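Local coordinates for serine--tRNA ligase (Pyrococcus horikoshii, PDB 2DQ0), which is a homodimeric class II synthetase that attaches serine to tRNA(Ser) at the expense of ATP and probably charges tRNA(Sec) with serine as well, at residues L24-V27 with K28-D31; K45-N48 with R49-E53; N90-E93 with E94-K98; N108-H111 with P112-V116. One frame throughout, in Å; residues are numbered along the deposited sequence.

Contact 1. Residues L24-V27 with K28-D31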
loop_
_atom_site.group_PDB
_atom_site.type_symbol
_atom_site.label_atom_id
_atom_site.label_comp_id
_atom_site.label_asym_id
_atom_site.label_seq_id
_atom_site.Cartn_x
_atom_site.Cartn_y
_atom_site.Cartn_z
ATOM N N LEU A 24 25.094 25.131 2.765
ATOM C CA LEU A 24 25.850 26.118 3.511
ATOM C C LEU A 24 25.320 26.419 4.903
ATOM O O LEU A 24 26.084 26.672 5.826
ATOM C CB LEU A 24 25.961 27.409 2.703
ATOM C CG LEU A 24 26.981 27.330 1.561
ATOM C CD1 LEU A 24 26.433 26.484 0.405
ATOM C CD2 LEU A 24 27.301 28.734 1.097
ATOM N N GLU A 25 24.013 26.384 5.080
ATOM C CA GLU A 25 23.480 26.693 6.390
ATOM C C GLU A 25 23.867 25.633 7.415
ATOM O O GLU A 25 23.558 25.754 8.598
ATOM C CB GLU A 25 21.960 26.887 6.287
ATOM C CG GLU A 25 21.606 27.994 5.268
ATOM C CD GLU A 25 20.186 28.541 5.390
ATOM O OE1 GLU A 25 19.788 28.946 6.505
ATOM O OE2 GLU A 25 19.477 28.585 4.358
ATOM N N LYS A 26 24.581 24.607 6.959
ATOM C CA LYS A 26 25.017 23.529 7.839
ATOM C C LYS A 26 26.526 23.422 7.998
ATOM O O LYS A 26 27.018 22.537 8.694
ATOM C CB LYS A 26 24.462 22.185 7.361
ATOM C CG LYS A 26 23.024 21.962 7.761
ATOM C CD LYS A 26 22.476 20.669 7.193
ATOM C CE LYS A 26 21.068 20.437 7.696
ATOM N NZ LYS A 26 20.485 19.198 7.154
ATOM N N VAL A 27 27.271 24.307 7.358
ATOM C CA VAL A 27 28.716 24.258 7.509
ATOM C C VAL A 27 29.046 24.609 8.972
ATOM O O VAL A 27 29.895 23.976 9.598
ATOM C CB VAL A 27 29.424 25.248 6.540
ATOM C CG1 VAL A 27 29.158 26.686 6.957
ATOM C CG2 VAL A 27 30.902 24.971 6.512
ATOM N N LYS A 28 28.336 25.593 9.518
ATOM C CA LYS A 28 28.547 26.034 10.893
ATOM C C LYS A 28 28.364 24.928 11.927
ATOM O O LYS A 28 28.630 25.122 13.110
ATOM C CB LYS A 28 27.595 27.183 11.236
ATOM C CG LYS A 28 26.121 26.820 11.186
ATOM C CD LYS A 28 25.277 27.897 11.839
ATOM C CE LYS A 28 23.813 27.783 11.454
ATOM N NZ LYS A 28 23.614 28.065 10.004
ATOM N N TRP A 29 27.910 23.768 11.476
ATOM C CA TRP A 29 27.675 22.635 12.365
ATOM C C TRP A 29 28.941 21.853 12.690
ATOM O O TRP A 29 29.059 21.269 13.762
ATOM C CB TRP A 29 26.671 21.679 11.728
ATOM C CG TRP A 29 25.243 22.046 11.884
ATOM C CD1 TRP A 29 24.730 23.143 12.513
ATOM C CD2 TRP A 29 24.126 21.265 11.463
ATOM N NE1 TRP A 29 23.358 23.090 12.517
ATOM C CE2 TRP A 29 22.960 21.946 11.877
ATOM C CE3 TRP A 29 23.997 20.047 10.779
ATOM C CZ2 TRP A 29 21.682 21.453 11.629
ATOM C CZ3 TRP A 29 22.722 19.553 10.533
ATOM C CH2 TRP A 29 21.582 20.256 10.958
ATOM N N VAL A 30 29.875 21.820 11.746
ATOM C CA VAL A 30 31.113 21.088 11.952
ATOM C C VAL A 30 31.827 21.566 13.210
ATOM O O VAL A 30 32.325 20.759 13.997
ATOM C CB VAL A 30 32.041 21.255 10.767
ATOM C CG1 VAL A 30 33.282 20.368 10.937
ATOM C CG2 VAL A 30 31.290 20.918 9.505
ATOM N N ASP A 31 31.860 22.881 13.403
ATOM C CA ASP A 31 32.520 23.447 14.563
ATOM C C ASP A 31 31.683 23.198 15.796
ATOM O O ASP A 31 32.220 22.952 16.886
ATOM C CB ASP A 31 32.743 24.955 14.392
ATOM C CG ASP A 31 33.717 25.282 13.273
ATOM O OD1 ASP A 31 34.805 24.676 13.219
ATOM O OD2 ASP A 31 33.388 26.156 12.448
#
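Lys26 and Trp29 both turn CG beside their own backbone N and anti to their carbonyl carbon (chi1 -80° and -82°), which lays the two side chains alongside each other, pointing the same way. The aliphatic chain of Lys26 then runs over one face of the indole. Its CG stands above the six-membered ring of Trp29, 3.7 Å from the centroid and close to the ring normal, a CH-pi contact. Extended beyond CG, the lysine carries on across the far end of the ring, with Lys26 CD 3.5 Å from Trp29 CZ3. Its ammonium group passes beyond the indole to Tyr350 OH and Arg105 O, while Tyr102 meets the tryptophan ring edge-to-face. Were Trp29 an alanine, the lysine methylenes would probably lose the flat surface they lie on and Tyr102 its aromatic partner, leaving the middle of the Lys26 chain less well supported although its ammonium stayed held.

On another side of the turn, Lys28 bends at its last torsion and brings NZ back to Glu25 O, 2.7 Å away, meeting this carbonyl from a direction tilted 31° out of its plane. Val30 N bonds to Val27 O at 3.0 Å, and Val30 itself packs on helix 11-21. These i to i+3 links carry a short 3-10 turn into helix 28-65, one of the two long helices of the tRNA-binding coiled-coil arm of seryl-tRNA synthetases.

Contact 2. Residues K45-N48 with R49-E53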
loop_
_atom_site.group_PDB
_atom_site.type_symbol
_atom_site.label_atom_id
_atom_site.label_comp_id
_atom_site.label_asym_id
_atom_site.label_seq_id
_atom_site.Cartn_x
_atom_site.Cartn_y
_atom_site.Cartn_z
ATOM N N LYS A 45 36.828 12.842 31.155
ATOM C CA LYS A 45 38.129 12.755 31.804
ATOM C C LYS A 45 37.950 13.207 33.261
ATOM O O LYS A 45 38.593 12.683 34.173
ATOM C CB LYS A 45 39.154 13.631 31.078
ATOM C CG LYS A 45 40.602 13.296 31.425
ATOM C CD LYS A 45 40.898 11.797 31.202
ATOM C CE LYS A 45 42.369 11.440 31.453
ATOM N NZ LYS A 45 43.313 12.136 30.509
ATOM N N GLU A 46 37.052 14.170 33.467
ATOM C CA GLU A 46 36.736 14.678 34.805
ATOM C C GLU A 46 36.174 13.524 35.635
ATOM O O GLU A 46 36.568 13.320 36.778
ATOM C CB GLU A 46 35.669 15.779 34.719
ATOM C CG GLU A 46 35.997 17.090 35.418
ATOM C CD GLU A 46 36.094 16.966 36.924
ATOM O OE1 GLU A 46 37.108 16.424 37.415
ATOM O OE2 GLU A 46 35.153 17.415 37.619
ATOM N N ILE A 47 35.241 12.782 35.043
ATOM C CA ILE A 47 34.605 11.652 35.708
ATOM C C ILE A 47 35.642 10.619 36.177
ATOM O O ILE A 47 35.598 10.155 37.323
ATOM C CB ILE A 47 33.543 10.990 34.771
ATOM C CG1 ILE A 47 32.367 11.961 34.563
ATOM C CG2 ILE A 47 33.051 9.669 35.367
ATOM C CD1 ILE A 47 31.289 11.491 33.585
ATOM N N ASN A 48 36.577 10.258 35.304
ATOM C CA ASN A 48 37.591 9.312 35.713
ATOM C C ASN A 48 38.424 9.882 36.859
ATOM O O ASN A 48 38.764 9.175 37.804
ATOM C CB ASN A 48 38.480 8.943 34.535
ATOM C CG ASN A 48 37.777 8.033 33.553
ATOM O OD1 ASN A 48 36.812 7.346 33.910
ATOM N ND2 ASN A 48 38.263 8.003 32.313
ATOM N N ARG A 49 38.735 11.170 36.774
ATOM C CA ARG A 49 39.524 11.844 37.793
ATOM C C ARG A 49 38.778 11.627 39.089
ATOM O O ARG A 49 39.372 11.292 40.114
ATOM C CB ARG A 49 39.613 13.347 37.481
ATOM C CG ARG A 49 40.990 14.026 37.665
ATOM C CD ARG A 49 41.334 14.394 39.121
ATOM N NE ARG A 49 40.218 14.985 39.865
ATOM C CZ ARG A 49 39.466 15.993 39.433
ATOM N NH1 ARG A 49 39.705 16.539 38.249
ATOM N NH2 ARG A 49 38.459 16.448 40.179
ATOM N N LEU A 50 37.463 11.808 39.035
ATOM C CA LEU A 50 36.636 11.641 40.218
ATOM C C LEU A 50 36.537 10.195 40.661
ATOM O O LEU A 50 36.577 9.927 41.857
ATOM C CB LEU A 50 35.249 12.231 39.999
ATOM C CG LEU A 50 35.183 13.765 40.060
ATOM C CD1 LEU A 50 33.754 14.218 39.731
ATOM C CD2 LEU A 50 35.614 14.265 41.465
ATOM N N ARG A 51 36.429 9.260 39.718
ATOM C CA ARG A 51 36.355 7.844 40.093
ATOM C C ARG A 51 37.627 7.478 40.872
ATOM O O ARG A 51 37.568 6.782 41.893
ATOM C CB ARG A 51 36.187 6.949 38.845
ATOM C CG ARG A 51 34.788 7.064 38.233
ATOM C CD ARG A 51 34.579 6.218 36.984
ATOM N NE ARG A 51 35.021 4.841 37.190
ATOM C CZ ARG A 51 36.100 4.312 36.622
ATOM N NH1 ARG A 51 36.849 5.043 35.803
ATOM N NH2 ARG A 51 36.443 3.060 36.894
ATOM N N HIS A 52 38.762 7.993 40.405
ATOM C CA HIS A 52 40.052 7.743 41.036
ATOM C C HIS A 52 40.116 8.327 42.446
ATOM O O HIS A 52 40.662 7.709 43.364
ATOM C CB HIS A 52 41.168 8.354 40.199
ATOM C CG HIS A 52 42.538 8.044 40.711
ATOM N ND1 HIS A 52 43.244 6.927 40.317
ATOM C CD2 HIS A 52 43.324 8.691 41.606
ATOM C CE1 HIS A 52 44.406 6.899 40.947
ATOM N NE2 HIS A 52 44.478 7.957 41.735
ATOM N N GLU A 53 39.567 9.529 42.606
ATOM C CA GLU A 53 39.563 10.200 43.899
ATOM C C GLU A 53 38.699 9.383 44.864
ATOM O O GLU A 53 39.030 9.248 46.041
ATOM C CB GLU A 53 38.999 11.619 43.757
ATOM C CG GLU A 53 39.658 12.662 44.657
ATOM C CD GLU A 53 41.015 13.139 44.135
ATOM O OE1 GLU A 53 41.963 12.324 44.058
ATOM O OE2 GLU A 53 41.132 14.339 43.797
#
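Glu46 OE1 takes the guanidinium of Arg49 in a salt bridge one helical turn on, 2.7 Å from NH1, with NH2 of the same group 3.1 Å from that oxygen. The two side chains run side by side in the same direction, and carboxylate and guanidinium are turned only 28° apart, although OE1 approaches the arginine obliquely. Bends at both ends make this possible: Glu46 folds at chi2, and Arg49 does so at chi2 (-80°) and again at chi3, so that its head curls back toward the preceding turn. The other oxygen of the carboxylate, Glu46 OE2, lies 4.1 Å from Leu50 CD1, where the acid borders a hydrophobic side chain.

A second i to i+3 pair lies elsewhere on the helix surface. Arg51 NH1 donates to Asn48 OD1 at 3.0 Å, a bent bond in which the amide oxygen sits near the guanidinium plane at its edge while the nitrogen stands above the amide plane; the two flat groups are 72° apart. On the way there the arginine chain passes Ile47, with Arg51 CD 4.1 Å from Ile47 CG2. Beneath these pairs runs the regular backbone ladder, as in Arg51 N to Ile47 O at 2.7 Å.

The polar pairs decorate helix 28-65, whereas Ile47 and Leu50 are buried against the other long helix of the arm, 72-103. There Leu88 is touched by Glu46, Ile47 and Leu50, and Arg84 by Leu50.

Contact 3. Residues N90-E93 with E94-K98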
loop_
_atom_site.group_PDB
_atom_site.type_symbol
_atom_site.label_atom_id
_atom_site.label_comp_id
_atom_site.label_asym_id
_atom_site.label_seq_id
_atom_site.Cartn_x
_atom_site.Cartn_y
_atom_site.Cartn_z
ATOM N N ASN A 90 25.122 12.701 33.508
ATOM C CA ASN A 90 23.931 13.171 32.842
ATOM C C ASN A 90 24.261 14.329 31.921
ATOM O O ASN A 90 23.580 14.543 30.921
ATOM C CB ASN A 90 22.878 13.552 33.879
ATOM C CG ASN A 90 22.497 12.371 34.759
ATOM O OD1 ASN A 90 22.173 11.287 34.261
ATOM N ND2 ASN A 90 22.544 12.571 36.070
ATOM N N GLU A 91 25.307 15.082 32.240
ATOM C CA GLU A 91 25.688 16.186 31.369
ATOM C C GLU A 91 26.305 15.604 30.100
ATOM O O GLU A 91 26.166 16.169 29.013
ATOM C CB GLU A 91 26.694 17.122 32.058
ATOM C CG GLU A 91 26.070 18.132 33.035
ATOM C CD GLU A 91 27.109 18.977 33.793
ATOM O OE1 GLU A 91 26.721 19.655 34.773
ATOM O OE2 GLU A 91 28.305 18.968 33.417
ATOM N N VAL A 92 26.978 14.466 30.237
ATOM C CA VAL A 92 27.610 13.829 29.091
ATOM C C VAL A 92 26.560 13.198 28.192
ATOM O O VAL A 92 26.753 13.089 26.985
ATOM C CB VAL A 92 28.632 12.774 29.539
ATOM C CG1 VAL A 92 29.030 11.887 28.371
ATOM C CG2 VAL A 92 29.864 13.473 30.093
ATOM N N GLU A 93 25.443 12.781 28.767
ATOM C CA GLU A 93 24.391 12.214 27.943
ATOM C C GLU A 93 23.830 13.307 27.048
ATOM O O GLU A 93 23.829 13.176 25.825
ATOM C CB GLU A 93 23.253 11.670 28.793
ATOM C CG GLU A 93 23.429 10.273 29.303
ATOM C CD GLU A 93 22.167 9.803 29.998
ATOM O OE1 GLU A 93 21.101 9.820 29.336
ATOM O OE2 GLU A 93 22.234 9.433 31.196
ATOM N N GLU A 94 23.356 14.385 27.670
ATOM C CA GLU A 94 22.771 15.499 26.935
ATOM C C GLU A 94 23.702 15.939 25.813
ATOM O O GLU A 94 23.249 16.260 24.715
ATOM C CB GLU A 94 22.461 16.679 27.868
ATOM C CG GLU A 94 23.686 17.272 28.560
ATOM C CD GLU A 94 23.474 18.703 29.066
ATOM O OE1 GLU A 94 23.269 19.610 28.222
ATOM O OE2 GLU A 94 23.520 18.920 30.304
ATOM N N LEU A 95 25.001 15.935 26.084
ATOM C CA LEU A 95 25.985 16.324 25.084
ATOM C C LEU A 95 25.977 15.362 23.887
ATOM O O LEU A 95 25.990 15.807 22.733
ATOM C CB LEU A 95 27.369 16.371 25.727
ATOM C CG LEU A 95 28.056 17.725 25.945
ATOM C CD1 LEU A 95 27.062 18.848 26.213
ATOM C CD2 LEU A 95 29.022 17.554 27.092
ATOM N N LYS A 96 25.950 14.056 24.151
ATOM C CA LYS A 96 25.919 13.069 23.071
ATOM C C LYS A 96 24.641 13.266 22.256
ATOM O O LYS A 96 24.613 13.080 21.040
ATOM C CB LYS A 96 25.935 11.643 23.631
ATOM C CG LYS A 96 27.255 11.213 24.246
ATOM C CD LYS A 96 27.155 9.818 24.875
ATOM C CE LYS A 96 28.477 9.378 25.506
ATOM N NZ LYS A 96 28.349 8.101 26.266
ATOM N N LYS A 97 23.580 13.650 22.944
ATOM C CA LYS A 97 22.305 13.861 22.304
ATOM C C LYS A 97 22.399 14.989 21.268
ATOM O O LYS A 97 21.952 14.836 20.131
ATOM C CB LYS A 97 21.266 14.178 23.389
ATOM C CG LYS A 97 19.804 13.932 23.020
ATOM C CD LYS A 97 19.001 13.579 24.270
ATOM C CE LYS A 97 19.538 12.294 24.921
ATOM N NZ LYS A 97 18.888 11.933 26.226
ATOM N N LYS A 98 22.987 16.118 21.660
ATOM C CA LYS A 98 23.124 17.263 20.761
ATOM C C LYS A 98 24.074 16.927 19.617
ATOM O O LYS A 98 23.873 17.361 18.481
ATOM C CB LYS A 98 23.643 18.489 21.525
ATOM C CG LYS A 98 22.758 18.930 22.694
ATOM C CD LYS A 98 23.401 20.075 23.487
ATOM C CE LYS A 98 22.797 20.237 24.893
ATOM N NZ LYS A 98 23.704 20.991 25.830
#
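Glu91 and Glu94 lie side by side and point the same way, Glu94 OE2 resting 3.8 Å from Glu91 CG. The carboxylates are turned 89° apart, and Glu91 OE1 stays 5.5 Å from Glu94 OE2, a separation that probably tempers the repulsion of like charges. With CG between its backbone N and carbonyl carbon (chi1 62°), Glu94 brings its carboxylate beside the Glu91 side chain. From this position Glu94 OE1 accepts Lys98 NZ at 2.8 Å in a salt bridge spanning i to i+4. A leucine replacing Glu94 would probably leave the Lys98 ammonium without its carboxylate mate and that long chain freer to move.

On the side toward helix 28-65, Val92 CG1 meets Lys96 CE at 3.8 Å, the chains crossing obliquely. The backbone bonds are those of a regular alpha-helix, including Lys97 N to Glu93 O at 2.9 Å.

Farther out, Lys43 of helix 28-65 forms a salt bridge with Glu91 OE2 and links that acid to the partner helix, while Trp40 is touched by both Val92 and Lys96. Nonpolar residues facing the partner helix, flanked by charged pairs, are typical of an antiparallel coiled-coil hairpin such as this tRNA-binding arm.

Contact 4. Residues N108-H111 with P112-V116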
loop_
_atom_site.group_PDB
_atom_site.type_symbol
_atom_site.label_atom_id
_atom_site.label_comp_id
_atom_site.label_asym_id
_atom_site.label_seq_id
_atom_site.Cartn_x
_atom_site.Cartn_y
_atom_site.Cartn_z
ATOM N N ASN A 108 25.733 12.344 3.506
ATOM C CA ASN A 108 26.892 11.510 3.272
ATOM C C ASN A 108 27.929 12.315 2.504
ATOM O O ASN A 108 27.585 13.187 1.709
ATOM C CB ASN A 108 26.514 10.266 2.467
ATOM C CG ASN A 108 27.489 9.118 2.689
ATOM O OD1 ASN A 108 27.291 8.005 2.198
ATOM N ND2 ASN A 108 28.553 9.388 3.445
ATOM N N ILE A 109 29.199 12.031 2.772
ATOM C CA ILE A 109 30.284 12.701 2.097
ATOM C C ILE A 109 30.293 12.139 0.686
ATOM O O ILE A 109 30.210 10.923 0.497
ATOM C CB ILE A 109 31.628 12.401 2.773
ATOM C CG1 ILE A 109 31.577 12.830 4.238
ATOM C CG2 ILE A 109 32.757 13.146 2.055
ATOM C CD1 ILE A 109 31.302 14.296 4.425
ATOM N N THR A 110 30.383 13.030 -0.300
ATOM C CA THR A 110 30.391 12.624 -1.698
ATOM C C THR A 110 31.725 12.014 -2.086
ATOM O O THR A 110 32.770 12.337 -1.511
ATOM C CB THR A 110 30.148 13.820 -2.656
ATOM O OG1 THR A 110 31.308 14.663 -2.672
ATOM C CG2 THR A 110 28.930 14.635 -2.215
ATOM N N HIS A 111 31.669 11.137 -3.078
ATOM C CA HIS A 111 32.846 10.486 -3.607
ATOM C C HIS A 111 33.583 11.469 -4.523
ATOM O O HIS A 111 32.985 12.390 -5.106
ATOM C CB HIS A 111 32.446 9.243 -4.390
ATOM C CG HIS A 111 33.610 8.439 -4.879
ATOM N ND1 HIS A 111 34.372 8.819 -5.964
ATOM C CD2 HIS A 111 34.151 7.284 -4.422
ATOM C CE1 HIS A 111 35.328 7.928 -6.156
ATOM N NE2 HIS A 111 35.215 6.987 -5.235
ATOM N N PRO A 112 34.908 11.302 -4.644
ATOM C CA PRO A 112 35.693 12.195 -5.498
ATOM C C PRO A 112 35.219 12.216 -6.948
ATOM O O PRO A 112 35.373 13.224 -7.633
ATOM C CB PRO A 112 37.095 11.636 -5.351
ATOM C CG PRO A 112 37.097 11.196 -3.919
ATOM C CD PRO A 112 35.796 10.453 -3.833
ATOM N N SER A 113 34.622 11.116 -7.403
ATOM C CA SER A 113 34.161 11.026 -8.781
ATOM C C SER A 113 32.880 11.784 -9.105
ATOM O O SER A 113 32.543 11.949 -10.284
ATOM C CB SER A 113 34.002 9.552 -9.203
ATOM O OG SER A 113 33.043 8.868 -8.419
ATOM N N VAL A 114 32.153 12.241 -8.091
ATOM C CA VAL A 114 30.929 12.962 -8.397
ATOM C C VAL A 114 31.279 14.378 -8.748
ATOM O O VAL A 114 31.958 15.072 -7.986
ATOM C CB VAL A 114 29.845 12.915 -7.238
ATOM C CG1 VAL A 114 30.380 12.207 -6.029
ATOM C CG2 VAL A 114 29.350 14.326 -6.874
ATOM N N PRO A 115 30.834 14.818 -9.934
ATOM C CA PRO A 115 31.055 16.161 -10.481
ATOM C C PRO A 115 30.389 17.224 -9.628
ATOM O O PRO A 115 29.360 16.956 -9.015
ATOM C CB PRO A 115 30.433 16.070 -11.868
ATOM C CG PRO A 115 29.320 15.067 -11.672
ATOM C CD PRO A 115 30.003 14.010 -10.846
ATOM N N VAL A 116 30.970 18.422 -9.586
ATOM C CA VAL A 116 30.388 19.506 -8.797
ATOM C C VAL A 116 29.352 20.282 -9.600
ATOM O O VAL A 116 29.535 20.538 -10.786
ATOM C CB VAL A 116 31.461 20.476 -8.288
ATOM C CG1 VAL A 116 30.828 21.486 -7.312
ATOM C CG2 VAL A 116 32.568 19.689 -7.601
#
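A type I beta turn from His111 to Val114 shapes this stretch, and the imidazole of its first residue reaches across it. His111 turns CG anti to the backbone N (chi1 -175°), which swings the ring beside its own carbonyl carbon and presents ND1 to the turn. Ser113 N donates to His111 ND1 at 2.7 Å; the bond is nearly straight, 169° at the hydrogen, and arrives at the ring edge, 10° out of the imidazole plane. Since ND1 serves as an acceptor here, the ring proton is probably carried on NE2. The bond links residues i and i+2, much as an aspartate or asparagine side chain does in an Asx turn. The side chain of Pro112, the next residue, crosses that of His111 at about a right angle.

The backbone closure of the turn, Val114 N to His111 O, measures 3.1 Å, though the position of that oxygen is less certain.

Around the turn, Trp317 meets the histidine ring edge-to-face, Thr110 OG1 bonds to Asp17 of helix 11-21, and Ser113 OG bonds to Lys354. The whole is a type I turn with proline at its second position and a side-chain bond from the first residue to the third resembling that of an Asx turn, set in the connection between helix 72-103 of the coiled-coil arm and strand 124-129.

Overall arrangement
All four contacts are local, made within continuous stretches, and follow one another in series, so none nests in or crosses another. Contact 1, at the base of the arm, ends the loop after helix 11-21 and leads into helix 28-65, which carries contact 2 outward, their centres about 33 Å apart. After the chain reverses, helix 72-103 returns with contact 3. Contacts 2 and 3 are the only pair that touch, through Ile47 CD1 and Val92 CG2 at 4.3 Å, across the interface of the two arm helices. Contact 4 follows in the connection to strand 124-129, about 18 Å from contact 1 between centres, and ties that connection to helix 11-21 and the body around residues 342-354.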